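Local coordinates for protein putative Xylose isomerase (PDB 3QXB) that binds iron and manganese ions in a xylose isomerase-like TIM barrel and may act as an isomerase, at residues Y51-Y56 / I86-G91. Sequence-based numbering, arbitrary orientation.
Sequences YVQYTY and IESTFG
Ile86 lays its CG2 against CB of Tyr54 at 3.8 Å and its CG1 beside CG1 of Val52, branched and aromatic side chains filling the layer between the TIM barrel wall and its helices. The two strands are parallel neighbours in that wall, joined through helix 65-81 as a beta-alpha-beta unit. Glu87 donates its backbone N to Val52 O, while its extended side chain runs over to Tyr51, where OE2 lies 3.4 Å from CD1. A carboxylate suits this place because its two oxygens serve different partners: OE2 forms a salt bridge with Lys21 and OE1 a hydrogen bond with Thr282. Ser88 faces the barrel interior. Its O receives Tyr54 N at 2.9 Å, and its OG accepts a nearly straight bond of 2.8 Å from Gln53 NE2, lying close to the amide plane. At the amide's other end OE1 is hydrogen-bonded to NE2 of the metal ligand His244 and to ND2 of Asn25; together these bonds fix the amide's rotation, consistent with a second-shell role for Gln53. Thr89, on the helix-facing side, packs CG2 obliquely on the Tyr54 ring, and its OG1 bonds to Thr131 and Thr123. Phe90 turns inward toward the metals, its ring crossing the Gln53 amide with CD1 3.4 Å from NE2, and meets His244 edge-to-face. Its O takes Tyr56 N in a nearly straight bond, the donor tilted 33° from the carbonyl plane. With CG anti to its own carbonyl carbon (chi1 -62°), Tyr56 lays one ring face over the Phe90-Gly91 peptide, and its OH is hydrogen-bonded to Thr131 OG1. An alanine in its place would probably uncover this peptide and leave Thr131 without the phenol hydroxyl. Gly91, lacking a side chain, lets the ring settle close: its CA stands 3.7 Å from the ring centroid of Tyr56, a CH-pi contact 20° off the normal.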
loop_
_atom_site.group_PDB
_atom_site.type_symbol
_atom_site.label_atom_id
_atom_site.label_comp_id
_atom_site.label_asym_id
_atom_site.label_seq_id
_atom_site.Cartn_x
_atom_site.Cartn_y
_atom_site.Cartn_z
ATOM N N TYR A 51 -19.724 -10.473 -11.178
ATOM C CA TYR A 51 -18.895 -9.367 -11.663
ATOM C C TYR A 51 -17.719 -9.018 -10.737
ATOM O O TYR A 51 -17.874 -8.767 -9.535
ATOM C CB TYR A 51 -19.765 -8.176 -11.973
ATOM C CG TYR A 51 -20.899 -8.580 -12.907
ATOM C CD1 TYR A 51 -20.667 -8.837 -14.248
ATOM C CD2 TYR A 51 -22.193 -8.754 -12.432
ATOM C CE1 TYR A 51 -21.720 -9.232 -15.119
ATOM C CE2 TYR A 51 -23.235 -9.147 -13.286
ATOM C CZ TYR A 51 -22.984 -9.380 -14.627
ATOM O OH TYR A 51 -24.022 -9.754 -15.460
ATOM N N VAL A 52 -16.538 -8.997 -11.337
ATOM C CA VAL A 52 -15.315 -8.881 -10.606
ATOM C C VAL A 52 -14.434 -7.749 -11.153
ATOM O O VAL A 52 -14.357 -7.551 -12.361
ATOM C CB VAL A 52 -14.553 -10.188 -10.729
ATOM C CG1 VAL A 52 -13.188 -10.071 -10.084
ATOM C CG2 VAL A 52 -15.379 -11.389 -10.161
ATOM N N GLN A 53 -13.785 -7.012 -10.259
ATOM C CA GLN A 53 -12.719 -6.084 -10.631
ATOM C C GLN A 53 -11.447 -6.604 -10.018
ATOM O O GLN A 53 -11.336 -6.741 -8.776
ATOM C CB GLN A 53 -13.006 -4.657 -10.172
ATOM C CG GLN A 53 -12.085 -3.655 -10.697
ATOM C CD GLN A 53 -12.528 -2.249 -10.412
ATOM O OE1 GLN A 53 -12.574 -1.812 -9.252
ATOM N NE2 GLN A 53 -12.854 -1.505 -11.493
ATOM N N TYR A 54 -10.497 -6.930 -10.886
ATOM C CA TYR A 54 -9.238 -7.510 -10.468
ATOM C C TYR A 54 -8.348 -6.369 -10.024
ATOM O O TYR A 54 -8.379 -5.318 -10.637
ATOM C CB TYR A 54 -8.643 -8.247 -11.648
ATOM C CG TYR A 54 -7.294 -8.919 -11.429
ATOM C CD1 TYR A 54 -7.203 -10.220 -10.924
ATOM C CD2 TYR A 54 -6.129 -8.285 -11.791
ATOM C CE1 TYR A 54 -5.957 -10.849 -10.746
ATOM C CE2 TYR A 54 -4.912 -8.920 -11.655
ATOM C CZ TYR A 54 -4.826 -10.193 -11.122
ATOM O OH TYR A 54 -3.543 -10.775 -10.973
ATOM N N THR A 55 -7.586 -6.546 -8.944
ATOM C CA THR A 55 -6.735 -5.465 -8.416
ATOM C C THR A 55 -5.244 -5.658 -8.815
ATOM O O THR A 55 -4.723 -6.779 -8.791
ATOM C CB THR A 55 -6.851 -5.352 -6.864
ATOM O OG1 THR A 55 -5.993 -4.310 -6.366
ATOM C CG2 THR A 55 -6.483 -6.677 -6.144
ATOM N N TYR A 56 -4.565 -4.573 -9.166
ATOM C CA TYR A 56 -3.100 -4.620 -9.393
ATOM C C TYR A 56 -2.347 -5.171 -8.152
ATOM O O TYR A 56 -1.234 -5.637 -8.275
ATOM C CB TYR A 56 -2.541 -3.251 -9.654
ATOM C CG TYR A 56 -3.038 -2.470 -10.888
ATOM C CD1 TYR A 56 -4.034 -2.950 -11.738
ATOM C CD2 TYR A 56 -2.543 -1.216 -11.134
ATOM C CE1 TYR A 56 -4.467 -2.185 -12.812
ATOM C CE2 TYR A 56 -3.000 -0.434 -12.193
ATOM C CZ TYR A 56 -3.942 -0.902 -13.021
ATOM O OH TYR A 56 -4.337 -0.120 -14.119
ATOM N N ILE A 86 -14.511 -10.902 -15.203
ATOM C CA ILE A 86 -13.601 -9.814 -14.842
ATOM C C ILE A 86 -13.780 -8.637 -15.834
ATOM O O ILE A 86 -13.313 -8.682 -16.995
ATOM C CB ILE A 86 -12.155 -10.242 -14.784
ATOM C CG1 ILE A 86 -11.969 -11.410 -13.808
ATOM C CG2 ILE A 86 -11.245 -9.009 -14.371
ATOM C CD1 ILE A 86 -10.517 -11.798 -13.597
ATOM N N GLU A 87 -14.572 -7.657 -15.382
ATOM C CA GLU A 87 -14.886 -6.462 -16.147
ATOM C C GLU A 87 -13.752 -5.457 -16.311
ATOM O O GLU A 87 -13.684 -4.720 -17.323
ATOM C CB GLU A 87 -16.123 -5.779 -15.513
ATOM C CG GLU A 87 -17.339 -6.672 -15.622
ATOM C CD GLU A 87 -18.642 -5.994 -15.185
ATOM O OE1 GLU A 87 -18.677 -5.407 -14.090
ATOM O OE2 GLU A 87 -19.606 -6.066 -15.963
ATOM N N SER A 88 -12.844 -5.434 -15.345
ATOM C CA SER A 88 -11.757 -4.484 -15.382
ATOM C C SER A 88 -10.737 -4.891 -14.377
ATOM O O SER A 88 -10.990 -5.700 -13.498
ATOM C CB SER A 88 -12.215 -3.068 -15.046
ATOM O OG SER A 88 -12.986 -3.043 -13.855
ATOM N N THR A 89 -9.557 -4.330 -14.548
ATOM C CA THR A 89 -8.483 -4.392 -13.594
ATOM C C THR A 89 -8.407 -2.981 -13.087
ATOM O O THR A 89 -8.919 -2.045 -13.721
ATOM C CB THR A 89 -7.090 -4.788 -14.203
ATOM O OG1 THR A 89 -6.699 -3.853 -15.212
ATOM C CG2 THR A 89 -7.092 -6.231 -14.761
ATOM N N PHE A 90 -7.816 -2.815 -11.911
ATOM C CA PHE A 90 -7.784 -1.509 -11.268
ATOM C C PHE A 90 -6.655 -1.394 -10.276
ATOM O O PHE A 90 -6.363 -2.346 -9.579
ATOM C CB PHE A 90 -9.096 -1.230 -10.548
ATOM C CG PHE A 90 -9.520 0.232 -10.624
ATOM C CD1 PHE A 90 -10.249 0.678 -11.701
ATOM C CD2 PHE A 90 -9.162 1.149 -9.634
ATOM C CE1 PHE A 90 -10.588 2.004 -11.834
ATOM C CE2 PHE A 90 -9.519 2.471 -9.763
ATOM C CZ PHE A 90 -10.240 2.891 -10.832
ATOM N N GLY A 91 -6.091 -0.188 -10.166
ATOM C CA GLY A 91 -5.084 0.154 -9.143
ATOM C C GLY A 91 -5.543 -0.112 -7.730
ATOM O O GLY A 91 -6.744 0.035 -7.388
HETATM O O HOH W 1 -8.033 -2.285 -6.698
#